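Local coordinates for protein probable transcriptional regulator (Rhodococcus jostii, PDB 3ON2) that is of unknown function but probably binds regulatory DNA as a transcription factor of the TetR family, at residues A[23-26]-A[32-35]; A[68-73]-A[102-107]; A[112-117]-A[122-127]; A[137-142]-A[146-151]; A[157-162]-A[190-195]. All blocks are in the same frame, centred on the assembly; numbering follows the deposited sequence. Where two conformers were deposited one is given.

Overall arrangement
This all-helical chain illustrates how chemistry follows place in the fold. Contacts 1, 2 and 3 are partly buried. Contact 1 packs helix 13-28 against the turn before helix 35-41 in the putative DNA-binding part; contact 2, nearest the chain's centre, sets a guanidinium of helix 56-81 on a leucine methyl. Glu26 joins them, probably hydrogen-bonding Glu106 N and Leu107 N. Contacts 2 and 3 both use helix 105-115, and Phe68 of helix 56-81 packs on Lys115, Tyr112 and Ala127 of contact 3, where valines meet an amide and a lysine chain. Contacts 3 and 4 both use helix 122-144. Contact 4, buried, closes a helix end with a backbone bond; contact 5, touching it through Trp193, is an apolar surface contact.

Contact 1: A[23-26]-A[32-35]; sequences STLE and GLSL. With SO4 (sulfate ion), chain E.
Thr24, on helix 13-28, turns its CA–CB bond toward the segment 32-35 and meets it with CB and its methyl. CB lies 4.0 Å from Leu33 CD2. Beyond it the methyl branch, CG2, is anti to the backbone N of Thr24 and is carried outward to the turn, where it lies 3.4 Å from Gly32 O and also brushes Leu33 CD2. The hydroxyl takes the other course: with chi1 at -58°, OG1 stays beside its own helix and hydrogen-bonds Arg20 O, so the polar atom is satisfied while the methyl does the touching. Leu25 supplies the second apolar surface, its CG lying 4.1 Å from Leu33 CD1 as the two leucines cross obliquely. Leu33 is thus wedged by its two methyls, CD2 over Thr24 and CD1 beside Leu25, and it continues into a small hydrophobic core with Leu38, Leu60 and Leu63. This is the first helix of a TetR-type DNA-binding domain packing on the residues that lead into the predicted helix-turn-helix motif. Past Leu33 the chain becomes polar. Ser34 is the N-cap of helix 35-41, its OG capping Gln37 N. A sulfate, probably from the crystallisation liquor, sits at this helix end: Leu35 N gives a hydrogen bond of 2.7 Å to its O3, nearly straight at 166°, and Arg36 NE gives another. Such a grip on an oxyanion at a helix N-terminus is consistent with a place where a DNA phosphate could bind.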
# COMPACT_ATOMS: atom_id res chain seq x y z
N SER A 23 -2.48 -13.62 -7.11
CA SER A 23 -2.32 -13.78 -8.57
C SER A 23 -3.67 -13.71 -9.32
O SER A 23 -3.80 -13.03 -10.33
CB SER A 23 -1.56 -15.08 -8.88
OG SER A 23 -1.32 -15.22 -10.29
N THR A 24 -4.68 -14.39 -8.80
CA THR A 24 -6.03 -14.30 -9.35
C THR A 24 -6.65 -12.91 -9.20
O THR A 24 -7.32 -12.40 -10.11
CB THR A 24 -6.90 -15.34 -8.67
OG1 THR A 24 -6.30 -16.62 -8.90
CG2 THR A 24 -8.32 -15.33 -9.21
N LEU A 25 -6.43 -12.28 -8.04
CA LEU A 25 -6.93 -10.93 -7.79
C LEU A 25 -6.45 -10.01 -8.89
O LEU A 25 -7.25 -9.25 -9.45
CB LEU A 25 -6.43 -10.39 -6.45
CG LEU A 25 -7.25 -9.49 -5.53
CD1 LEU A 25 -6.29 -8.63 -4.71
CD2 LEU A 25 -8.28 -8.63 -6.15
N GLU A 26 -5.15 -10.06 -9.18
CA GLU A 26 -4.56 -9.13 -10.13
C GLU A 26 -4.99 -9.42 -11.56
O GLU A 26 -5.13 -8.50 -12.34
CB GLU A 26 -3.02 -9.05 -9.99
CG GLU A 26 -2.52 -8.36 -8.68
CD GLU A 26 -2.96 -6.88 -8.48
OE1 GLU A 26 -3.43 -6.20 -9.45
OE2 GLU A 26 -2.82 -6.37 -7.33
N GLY A 32 -13.39 -12.48 -8.98
CA GLY A 32 -12.79 -13.74 -9.45
C GLY A 32 -12.16 -14.58 -8.34
O GLY A 32 -11.61 -15.66 -8.59
N LEU A 33 -12.24 -14.09 -7.10
CA LEU A 33 -11.67 -14.82 -5.97
C LEU A 33 -12.64 -15.80 -5.36
O LEU A 33 -13.72 -15.42 -4.89
CB LEU A 33 -11.18 -13.88 -4.87
CG LEU A 33 -9.82 -13.20 -5.04
CD1 LEU A 33 -9.52 -12.43 -3.80
CD2 LEU A 33 -8.74 -14.25 -5.29
N SER A 34 -12.22 -17.06 -5.32
CA SER A 34 -12.98 -18.08 -4.62
C SER A 34 -12.06 -18.93 -3.75
O SER A 34 -11.10 -19.51 -4.25
CB SER A 34 -13.75 -18.96 -5.62
OG SER A 34 -14.31 -20.08 -4.97
N LEU A 35 -12.37 -19.00 -2.47
CA LEU A 35 -11.56 -19.82 -1.56
C LEU A 35 -11.64 -21.29 -1.98
O LEU A 35 -10.63 -21.99 -2.03
CB LEU A 35 -12.02 -19.64 -0.12
CG LEU A 35 -11.28 -20.42 0.99
CD1 LEU A 35 -9.76 -20.27 0.92
CD2 LEU A 35 -11.81 -19.95 2.37
S SO4 E . -15.79 -18.95 -1.68
O1 SO4 E . -16.65 -18.67 -2.83
O2 SO4 E . -15.27 -20.32 -1.83
O3 SO4 E . -14.69 -17.98 -1.64
O4 SO4 E . -16.53 -18.94 -0.44

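Contact 2: A[68-73]-A[102-107]; sequences FLRLTA and LAHREL
Arg70 lies on helix 56-81 opposite the break at His104, where the backbone leaves helical angles (phi -138°, psi 56°) before helix 105-115 carries Leu107 into line, the CA atoms of Arg70 and Leu107 staying 10.8 Å apart. The arginine spans most of that gap. It does so with an extended start and a bend at chi3 (-88°), which swings the guanidinium to Leu107: NH2 comes to 3.5 Å from CD2 in one of the two Leu107 conformers deposited, a closeness that is therefore less certain. NH1 is farther off, approaching His104 CE1 at 4.4 Å and obliquely to the ring. No hydrogen bond spans the two segments. The charged end is held by others: Glu22 forms a salt bridge to NH2, and Ser66 OG is hydrogen-bonded to NE, which help to fix the rotation of the guanidinium. His104 is also the N-cap residue of helix 105-115, and its ring meets that of Phe100. The place is a junction between domains: helix 13-28 lends Glu22 and Glu26, the latter hydrogen-bonding Glu106 N and Leu107 N, while Phe68 and Leu71 of helix 56-81 line the ligand pocket and pack on helices 105-115 and 122-144.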
# COMPACT_ATOMS: atom_id res chain seq x y z
N PHE A 68 -1.15 -3.99 3.33
CA PHE A 68 -0.69 -2.88 4.14
C PHE A 68 0.69 -3.14 4.71
O PHE A 68 1.55 -2.25 4.67
CB PHE A 68 -1.68 -2.53 5.25
CG PHE A 68 -2.84 -1.73 4.76
CD1 PHE A 68 -2.67 -0.41 4.33
CD2 PHE A 68 -4.11 -2.30 4.72
CE1 PHE A 68 -3.74 0.33 3.88
CE2 PHE A 68 -5.20 -1.59 4.26
CZ PHE A 68 -5.02 -0.27 3.85
N LEU A 69 0.92 -4.35 5.22
CA LEU A 69 2.25 -4.68 5.78
C LEU A 69 3.34 -4.46 4.74
O LEU A 69 4.41 -3.86 5.03
CB LEU A 69 2.26 -6.13 6.30
CG LEU A 69 1.46 -6.31 7.59
CD1 LEU A 69 1.42 -7.79 7.98
CD2 LEU A 69 2.01 -5.47 8.74
N ARG A 70 3.07 -4.90 3.52
CA ARG A 70 4.00 -4.75 2.40
C ARG A 70 4.15 -3.30 1.94
O ARG A 70 5.26 -2.90 1.55
CB ARG A 70 3.61 -5.66 1.24
CG ARG A 70 3.86 -7.13 1.55
CD ARG A 70 3.60 -7.95 0.32
NE ARG A 70 2.21 -8.32 0.26
CZ ARG A 70 1.55 -8.56 -0.86
NH1 ARG A 70 2.15 -8.41 -2.05
NH2 ARG A 70 0.28 -8.91 -0.79
N LEU A 71 3.07 -2.53 1.99
CA LEU A 71 3.15 -1.11 1.66
C LEU A 71 4.02 -0.37 2.68
O LEU A 71 4.87 0.44 2.31
CB LEU A 71 1.76 -0.46 1.58
CG LEU A 71 1.71 1.08 1.46
CD1 LEU A 71 2.46 1.62 0.19
CD2 LEU A 71 0.26 1.55 1.47
N THR A 72 3.80 -0.66 3.97
CA THR A 72 4.65 -0.09 5.00
C THR A 72 6.13 -0.47 4.78
O THR A 72 7.02 0.39 4.82
CB THR A 72 4.19 -0.50 6.42
OG1 THR A 72 2.87 -0.02 6.65
CG2 THR A 72 5.14 0.08 7.50
N ALA A 73 6.40 -1.75 4.54
CA ALA A 73 7.74 -2.22 4.22
C ALA A 73 8.37 -1.42 3.05
O ALA A 73 9.52 -0.98 3.16
CB ALA A 73 7.72 -3.75 3.91
N LEU A 102 0.74 1.38 -8.54
CA LEU A 102 0.65 0.98 -9.93
C LEU A 102 1.08 -0.47 -10.15
O LEU A 102 0.60 -1.14 -11.07
CB LEU A 102 1.36 2.00 -10.84
CG LEU A 102 0.78 3.45 -10.78
CD1 LEU A 102 1.57 4.42 -11.67
CD2 LEU A 102 -0.76 3.52 -11.15
N ALA A 103 1.94 -0.99 -9.27
CA ALA A 103 2.33 -2.39 -9.33
C ALA A 103 1.32 -3.34 -8.69
O ALA A 103 1.41 -4.55 -8.93
CB ALA A 103 3.70 -2.62 -8.72
N HIS A 104 0.42 -2.83 -7.86
CA HIS A 104 -0.50 -3.67 -7.10
C HIS A 104 -1.90 -3.05 -7.11
O HIS A 104 -2.49 -2.81 -6.06
CB HIS A 104 -0.02 -3.80 -5.66
CG HIS A 104 1.38 -4.28 -5.53
ND1 HIS A 104 1.72 -5.62 -5.63
CD2 HIS A 104 2.53 -3.62 -5.29
CE1 HIS A 104 3.02 -5.76 -5.46
NE2 HIS A 104 3.54 -4.56 -5.25
N ARG A 105 -2.42 -2.82 -8.31
CA ARG A 105 -3.67 -2.06 -8.46
C ARG A 105 -4.89 -2.73 -7.84
O ARG A 105 -5.64 -2.08 -7.11
CB ARG A 105 -3.92 -1.75 -9.94
CG ARG A 105 -2.77 -1.00 -10.55
CD ARG A 105 -3.08 -0.49 -11.94
NE ARG A 105 -1.85 -0.10 -12.62
CZ ARG A 105 -1.82 0.48 -13.81
NH1 ARG A 105 -2.95 0.71 -14.45
NH2 ARG A 105 -0.67 0.81 -14.37
N GLU A 106 -5.11 -4.01 -8.14
CA GLU A 106 -6.25 -4.74 -7.54
C GLU A 106 -6.04 -4.99 -6.03
O GLU A 106 -7.00 -4.94 -5.26
CB GLU A 106 -6.53 -6.07 -8.27
CG GLU A 106 -6.96 -5.93 -9.73
CD GLU A 106 -8.32 -5.26 -9.88
OE1 GLU A 106 -9.06 -5.12 -8.89
OE2 GLU A 106 -8.66 -4.86 -11.00
N LEU A 107 -4.81 -5.25 -5.61
CA LEU A 107 -4.56 -5.44 -4.17
C LEU A 107 -4.83 -4.14 -3.41
O LEU A 107 -5.47 -4.15 -2.37
CB LEU A 107 -3.15 -5.94 -3.89
CG LEU A 107 -2.85 -6.07 -2.39
CD1 LEU A 107 -3.59 -7.27 -1.78
CD2 LEU A 107 -1.33 -6.17 -2.17

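Contact 3: A[112-117]-A[122-127]; sequences YGNKHA and SQVVEA
Lys115, Val124 and Val125 bury the most surface where the end of helix 105-115 comes against the beginning of helix 122-144. The backbones are close here, the CA atoms of Lys115 and Val125 standing 5.6 Å apart, and the small valine branches suit so narrow a gap. Val124 points its CA–CB bond toward the other helix and sets CG1 3.9 Å from Lys115 CA, with the lysine CB just beside it. The same isopropyl group also straddles a polar neighbour: Asn114 OD1 lies 3.4 Å from CG1 and 3.5 Å from CG2 of Val124, the two side chains crossing at about a right angle. The amide's other arm is spent on helix 56-81, where Asn114 ND2 hydrogen-bonds Asp61 OD1, and this bond helps fix which way the amide is turned. Lys115 runs out fully extended as far as CE and bends only at chi4 (-63°). Its aliphatic part does the packing, with CE 3.9 Å from Val125 O and CG lying over one face of the neighbouring His116 ring, offset toward its rim. Val125 answers with CG2, which lies 4.1 Å from Lys115 O. Phe68 of helix 56-81 touches the lysine as well. Tyr112, Lys115 and His116 belong to a pocket that holds a polyether, probably from the crystallisation liquor, about 4 Å from the lysine side chain, consistent with the ligand pocket of TetR-family C-terminal domains.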
# COMPACT_ATOMS: atom_id res chain seq x y z
N TYR A 112 -7.94 -0.85 0.57
CA TYR A 112 -8.76 0.30 0.95
C TYR A 112 -10.25 -0.02 1.13
O TYR A 112 -10.87 0.50 2.04
CB TYR A 112 -8.55 1.46 -0.03
CG TYR A 112 -7.14 2.00 -0.04
CD1 TYR A 112 -6.34 1.92 1.08
CD2 TYR A 112 -6.61 2.61 -1.17
CE1 TYR A 112 -5.05 2.43 1.07
CE2 TYR A 112 -5.34 3.13 -1.18
CZ TYR A 112 -4.55 3.02 -0.06
OH TYR A 112 -3.27 3.52 -0.06
N GLY A 113 -10.80 -0.88 0.27
CA GLY A 113 -12.21 -1.28 0.34
C GLY A 113 -12.48 -2.08 1.60
O GLY A 113 -13.52 -1.93 2.23
N ASN A 114 -11.53 -2.93 1.97
CA ASN A 114 -11.68 -3.83 3.10
C ASN A 114 -11.54 -3.04 4.39
O ASN A 114 -12.40 -3.13 5.27
CB ASN A 114 -10.64 -4.97 3.01
CG ASN A 114 -10.72 -5.93 4.17
OD1 ASN A 114 -10.26 -5.63 5.26
ND2 ASN A 114 -11.30 -7.10 3.94
N LYS A 115 -10.47 -2.24 4.46
CA LYS A 115 -10.16 -1.41 5.63
C LYS A 115 -11.31 -0.51 6.06
O LYS A 115 -11.50 -0.29 7.27
CB LYS A 115 -8.92 -0.55 5.39
CG LYS A 115 -8.44 0.18 6.63
CD LYS A 115 -7.25 1.08 6.34
CE LYS A 115 -6.84 1.90 7.56
NZ LYS A 115 -7.95 2.81 7.95
N HIS A 116 -12.07 0.02 5.10
CA HIS A 116 -13.17 0.93 5.43
C HIS A 116 -14.57 0.34 5.26
O HIS A 116 -15.56 1.09 5.24
CB HIS A 116 -13.02 2.25 4.67
CG HIS A 116 -11.71 2.93 4.90
ND1 HIS A 116 -11.49 3.78 5.96
CD2 HIS A 116 -10.53 2.84 4.23
CE1 HIS A 116 -10.23 4.20 5.93
NE2 HIS A 116 -9.63 3.65 4.89
N ALA A 117 -14.68 -0.98 5.15
CA ALA A 117 -16.00 -1.62 5.13
C ALA A 117 -16.55 -1.67 6.56
O ALA A 117 -15.76 -1.73 7.53
CB ALA A 117 -15.94 -3.03 4.55
N SER A 122 -9.95 -5.63 12.91
CA SER A 122 -8.98 -4.80 13.63
C SER A 122 -7.53 -4.95 13.13
O SER A 122 -6.78 -3.97 13.09
CB SER A 122 -9.04 -5.10 15.13
OG SER A 122 -8.89 -6.49 15.37
N GLN A 123 -7.13 -6.17 12.74
CA GLN A 123 -5.75 -6.34 12.27
C GLN A 123 -5.52 -5.63 10.94
O GLN A 123 -4.42 -5.12 10.69
CB GLN A 123 -5.32 -7.81 12.21
CG GLN A 123 -5.90 -8.63 11.07
CD GLN A 123 -7.29 -9.20 11.37
OE1 GLN A 123 -7.92 -8.87 12.39
NE2 GLN A 123 -7.77 -10.07 10.47
N VAL A 124 -6.56 -5.57 10.09
CA VAL A 124 -6.49 -4.78 8.86
C VAL A 124 -6.41 -3.28 9.20
O VAL A 124 -5.54 -2.56 8.68
CB VAL A 124 -7.68 -5.05 7.90
CG1 VAL A 124 -7.61 -4.13 6.68
CG2 VAL A 124 -7.70 -6.54 7.46
N VAL A 125 -7.34 -2.82 10.06
CA VAL A 125 -7.36 -1.42 10.48
C VAL A 125 -5.98 -1.00 11.04
O VAL A 125 -5.46 0.04 10.64
CB VAL A 125 -8.48 -1.12 11.52
CG1 VAL A 125 -8.39 0.33 12.02
CG2 VAL A 125 -9.86 -1.39 10.92
N GLU A 126 -5.40 -1.82 11.92
CA GLU A 126 -4.09 -1.52 12.55
C GLU A 126 -2.93 -1.47 11.55
O GLU A 126 -2.05 -0.61 11.65
CB GLU A 126 -3.76 -2.55 13.64
CG GLU A 126 -4.55 -2.36 14.94
CD GLU A 126 -4.36 -3.51 15.94
OE1 GLU A 126 -3.36 -4.26 15.79
OE2 GLU A 126 -5.21 -3.66 16.86
N ALA A 127 -2.92 -2.42 10.61
CA ALA A 127 -1.93 -2.45 9.54
C ALA A 127 -2.00 -1.19 8.67
O ALA A 127 -0.96 -0.62 8.33
CB ALA A 127 -2.12 -3.72 8.70

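Contact 4: A[137-142]-A[146-151]; sequences RIVTEA and GDIGPG
Ile148 and Ala142 make the tight half of this contact, at the end of helix 122-144. Ile148 adopts chi1 of 60°, which places CG1 in the crowded position between its backbone N and carbonyl carbon, and thereby presents it to Ala142: CG1 lies 3.9 Å from Ala142 CB. The chain then extends to CD1, which reaches 4.0 Å from Val139 CG1, one turn earlier on the helix. Trp193 and Leu196 press on the isoleucine from helix 181-196. Alongside, Ala142 O accepts a hydrogen bond of 3.0 Å from Asp147 N. The other half is looser. Thr140 and Glu141, on the exposed side, point their CB atoms away from the loop; Glu141 is paired with Arg89. Pro150 and Gly151 are exposed, the loop being held instead by Gln143 NE2, which hydrogen-bonds Gly149 O and Gly151 O. Gly146, with positive phi, is the C-prime residue of a Schellman motif, its N directed to Gln143 O as Asp147 N bonds Ala142 O. The hydrophobic clasp of Ile148 on Val139 and Ala142 covers this helix end, implying that the turn is held by main-chain hydrogen bonds and apolar burial together, with no charged pair between the two segments.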
# COMPACT_ATOMS: atom_id res chain seq x y z
N ARG A 137 5.23 10.44 11.16
CA ARG A 137 6.51 10.51 11.90
C ARG A 137 7.59 11.25 11.10
O ARG A 137 8.26 12.10 11.65
CB ARG A 137 6.97 9.11 12.36
CG ARG A 137 8.49 8.82 12.32
CD ARG A 137 8.91 7.46 12.96
NE ARG A 137 8.20 6.26 12.49
CZ ARG A 137 7.00 5.86 12.95
NH1 ARG A 137 6.37 6.58 13.88
NH2 ARG A 137 6.42 4.75 12.48
N ILE A 138 7.68 10.96 9.80
CA ILE A 138 8.61 11.64 8.88
C ILE A 138 8.30 13.14 8.77
O ILE A 138 9.23 13.96 8.72
CB ILE A 138 8.51 11.03 7.45
CG1 ILE A 138 8.82 9.52 7.45
CG2 ILE A 138 9.38 11.79 6.46
CD1 ILE A 138 10.29 9.15 7.44
N VAL A 139 7.02 13.50 8.71
CA VAL A 139 6.59 14.92 8.73
C VAL A 139 6.96 15.57 10.08
O VAL A 139 7.52 16.66 10.10
CB VAL A 139 5.05 15.07 8.45
CG1 VAL A 139 4.54 16.51 8.70
CG2 VAL A 139 4.67 14.58 7.02
N THR A 140 6.64 14.90 11.19
CA THR A 140 6.95 15.40 12.55
C THR A 140 8.45 15.63 12.70
O THR A 140 8.86 16.68 13.19
CB THR A 140 6.40 14.47 13.67
OG1 THR A 140 5.01 14.26 13.46
CG2 THR A 140 6.56 15.08 15.08
N GLU A 141 9.25 14.67 12.27
CA GLU A 141 10.72 14.79 12.29
C GLU A 141 11.19 15.96 11.44
O GLU A 141 12.15 16.65 11.80
CB GLU A 141 11.42 13.49 11.83
CG GLU A 141 11.19 12.28 12.76
CD GLU A 141 11.82 10.96 12.25
OE1 GLU A 141 12.44 10.95 11.16
OE2 GLU A 141 11.70 9.91 12.96
N ALA A 142 10.51 16.20 10.33
CA ALA A 142 10.84 17.34 9.46
C ALA A 142 10.55 18.66 10.15
O ALA A 142 11.27 19.66 9.97
CB ALA A 142 10.08 17.27 8.12
N GLY A 146 13.21 21.53 11.73
CA GLY A 146 12.99 22.91 11.29
C GLY A 146 13.01 23.12 9.79
O GLY A 146 13.19 24.24 9.33
N ASP A 147 12.82 22.04 9.02
CA ASP A 147 12.83 22.12 7.54
C ASP A 147 11.51 22.66 7.00
O ASP A 147 11.46 23.35 5.98
CB ASP A 147 13.16 20.76 6.90
CG ASP A 147 14.67 20.48 6.82
OD1 ASP A 147 15.47 21.35 7.24
OD2 ASP A 147 15.06 19.40 6.32
N ILE A 148 10.43 22.32 7.70
CA ILE A 148 9.11 22.80 7.31
C ILE A 148 8.45 23.58 8.44
O ILE A 148 8.86 23.47 9.60
CB ILE A 148 8.18 21.65 6.79
CG1 ILE A 148 7.96 20.56 7.86
CG2 ILE A 148 8.73 21.05 5.49
CD1 ILE A 148 6.83 19.55 7.51
N GLY A 149 7.42 24.34 8.10
CA GLY A 149 6.69 25.16 9.07
C GLY A 149 5.74 24.41 9.97
O GLY A 149 5.51 23.21 9.78
N PRO A 150 5.16 25.11 10.96
CA PRO A 150 4.31 24.51 12.00
C PRO A 150 2.99 24.02 11.46
O PRO A 150 2.59 24.40 10.35
CB PRO A 150 4.05 25.70 12.95
CG PRO A 150 5.09 26.74 12.59
CD PRO A 150 5.28 26.57 11.11
N GLY A 151 2.30 23.19 12.23
CA GLY A 151 1.04 22.65 11.77
C GLY A 151 0.81 21.20 12.14
O GLY A 151 1.74 20.49 12.49

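Contact 5: A[157-162]-A[190-195]; sequences ALVAFA and DTFWRG
Phe192 sits in the turn of helix 181-196 spanned by the hydrogen bond from Gly195 N to Thr191 O, 2.9 Å long; a bond of the same length, 2.9 Å from Phe161 N to Ala157 O, spans its partners Val159 and Ala160 on helix 153-172. Val159 O is also hydrogen-bonded to Thr163 OG1, one turn further along. Across the contact no polar bond forms, and the meeting is between hydrocarbon groups. Phe192 does most of it. Its CG is anti to the backbone N (chi1 -170°), which carries the ring across to helix 153-172. The far end of the ring lands on Ala160: CZ is 3.6 Å from Ala160 CB and CE2 3.7 Å from it, while CZ also comes within 3.9 Å of Ala160 N. The alanine's small side chain lets the ring come down close to the helix backbone. On the neighbouring position Val159 offers its CG1, which lies 3.8 Å from Phe192 CE1. Both aliphatic groups approach the ring obliquely. These are the last two helices of the TetR-type C-terminal domain, which in relatives commonly build the dimer interface. The assembly here holds a single chain, but Val159 and Phe192 both touch a crystal neighbour. Inward, Ala157 packs on Met132 and Val136 of helix 122-144, and Trp193 meets Phe90 edge-to-face. Ala160 and Phe161 belong to the ligand pocket, and the methyl of Ala160 that receives the Phe192 ring is also about 4 Å from a bound polyether molecule, probably from the crystallisation liquor.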
# COMPACT_ATOMS: atom_id res chain seq x y z
N ALA A 157 0.34 15.14 6.44
CA ALA A 157 0.46 13.80 5.89
C ALA A 157 -0.75 13.42 5.04
O ALA A 157 -0.60 12.78 4.00
CB ALA A 157 0.67 12.79 7.03
N LEU A 158 -1.95 13.83 5.47
CA LEU A 158 -3.18 13.55 4.77
C LEU A 158 -3.24 14.26 3.41
O LEU A 158 -3.69 13.67 2.40
CB LEU A 158 -4.40 13.91 5.64
CG LEU A 158 -5.76 13.45 5.10
CD1 LEU A 158 -5.75 11.95 4.87
CD2 LEU A 158 -6.90 13.88 6.04
N VAL A 159 -2.78 15.51 3.35
CA VAL A 159 -2.73 16.22 2.08
C VAL A 159 -1.76 15.52 1.14
O VAL A 159 -2.06 15.33 -0.05
CB VAL A 159 -2.39 17.73 2.24
CG1 VAL A 159 -2.05 18.36 0.88
CG2 VAL A 159 -3.58 18.46 2.88
N ALA A 160 -0.61 15.08 1.67
CA ALA A 160 0.36 14.32 0.87
C ALA A 160 -0.24 13.02 0.31
O ALA A 160 -0.05 12.69 -0.88
CB ALA A 160 1.64 14.02 1.69
N PHE A 161 -0.94 12.27 1.16
CA PHE A 161 -1.59 11.01 0.74
C PHE A 161 -2.62 11.25 -0.37
O PHE A 161 -2.61 10.54 -1.36
CB PHE A 161 -2.22 10.32 1.94
CG PHE A 161 -3.02 9.07 1.61
CD1 PHE A 161 -2.55 8.12 0.71
CD2 PHE A 161 -4.20 8.81 2.29
CE1 PHE A 161 -3.28 6.95 0.44
CE2 PHE A 161 -4.94 7.67 2.04
CZ PHE A 161 -4.49 6.73 1.12
N ALA A 162 -3.45 12.28 -0.21
CA ALA A 162 -4.46 12.62 -1.21
C ALA A 162 -3.78 12.98 -2.53
O ALA A 162 -4.24 12.57 -3.60
CB ALA A 162 -5.32 13.77 -0.75
N ASP A 190 7.79 18.72 -5.47
CA ASP A 190 8.43 20.04 -5.38
C ASP A 190 7.45 21.13 -4.92
O ASP A 190 7.80 21.98 -4.09
CB ASP A 190 9.04 20.45 -6.73
CG ASP A 190 10.23 19.57 -7.13
OD1 ASP A 190 10.80 18.85 -6.25
OD2 ASP A 190 10.62 19.60 -8.34
N THR A 191 6.23 21.10 -5.43
CA THR A 191 5.25 22.13 -5.09
C THR A 191 4.81 21.96 -3.63
O THR A 191 4.70 22.95 -2.89
CB THR A 191 4.06 22.07 -6.07
OG1 THR A 191 4.55 22.25 -7.42
CG2 THR A 191 3.06 23.16 -5.77
N PHE A 192 4.54 20.72 -3.23
CA PHE A 192 4.23 20.38 -1.84
C PHE A 192 5.37 20.85 -0.92
O PHE A 192 5.12 21.55 0.06
CB PHE A 192 4.04 18.85 -1.72
CG PHE A 192 3.49 18.39 -0.37
CD1 PHE A 192 2.23 18.78 0.06
CD2 PHE A 192 4.23 17.54 0.44
CE1 PHE A 192 1.72 18.32 1.30
CE2 PHE A 192 3.73 17.07 1.66
CZ PHE A 192 2.47 17.47 2.08
N TRP A 193 6.60 20.50 -1.25
CA TRP A 193 7.74 20.85 -0.38
C TRP A 193 7.81 22.37 -0.21
O TRP A 193 7.90 22.89 0.93
CB TRP A 193 9.08 20.29 -0.92
CG TRP A 193 10.20 20.73 -0.05
CD1 TRP A 193 11.03 21.82 -0.25
CD2 TRP A 193 10.56 20.18 1.22
NE1 TRP A 193 11.90 21.94 0.81
CE2 TRP A 193 11.63 20.96 1.73
CE3 TRP A 193 10.08 19.11 1.99
CZ2 TRP A 193 12.25 20.68 2.96
CZ3 TRP A 193 10.70 18.84 3.22
CH2 TRP A 193 11.78 19.62 3.68
N ARG A 194 7.73 23.09 -1.32
CA ARG A 194 7.73 24.57 -1.31
C ARG A 194 6.59 25.17 -0.48
O ARG A 194 6.79 26.17 0.24
CB ARG A 194 7.68 25.14 -2.72
CG ARG A 194 8.98 25.06 -3.49
CD ARG A 194 8.80 25.72 -4.88
NE ARG A 194 9.25 24.87 -5.97
CZ ARG A 194 8.49 24.48 -7.01
NH1 ARG A 194 7.23 24.88 -7.14
NH2 ARG A 194 9.02 23.70 -7.93
N GLY A 195 5.41 24.57 -0.57
CA GLY A 195 4.25 25.06 0.17
C GLY A 195 4.35 24.83 1.67
O GLY A 195 3.69 25.51 2.45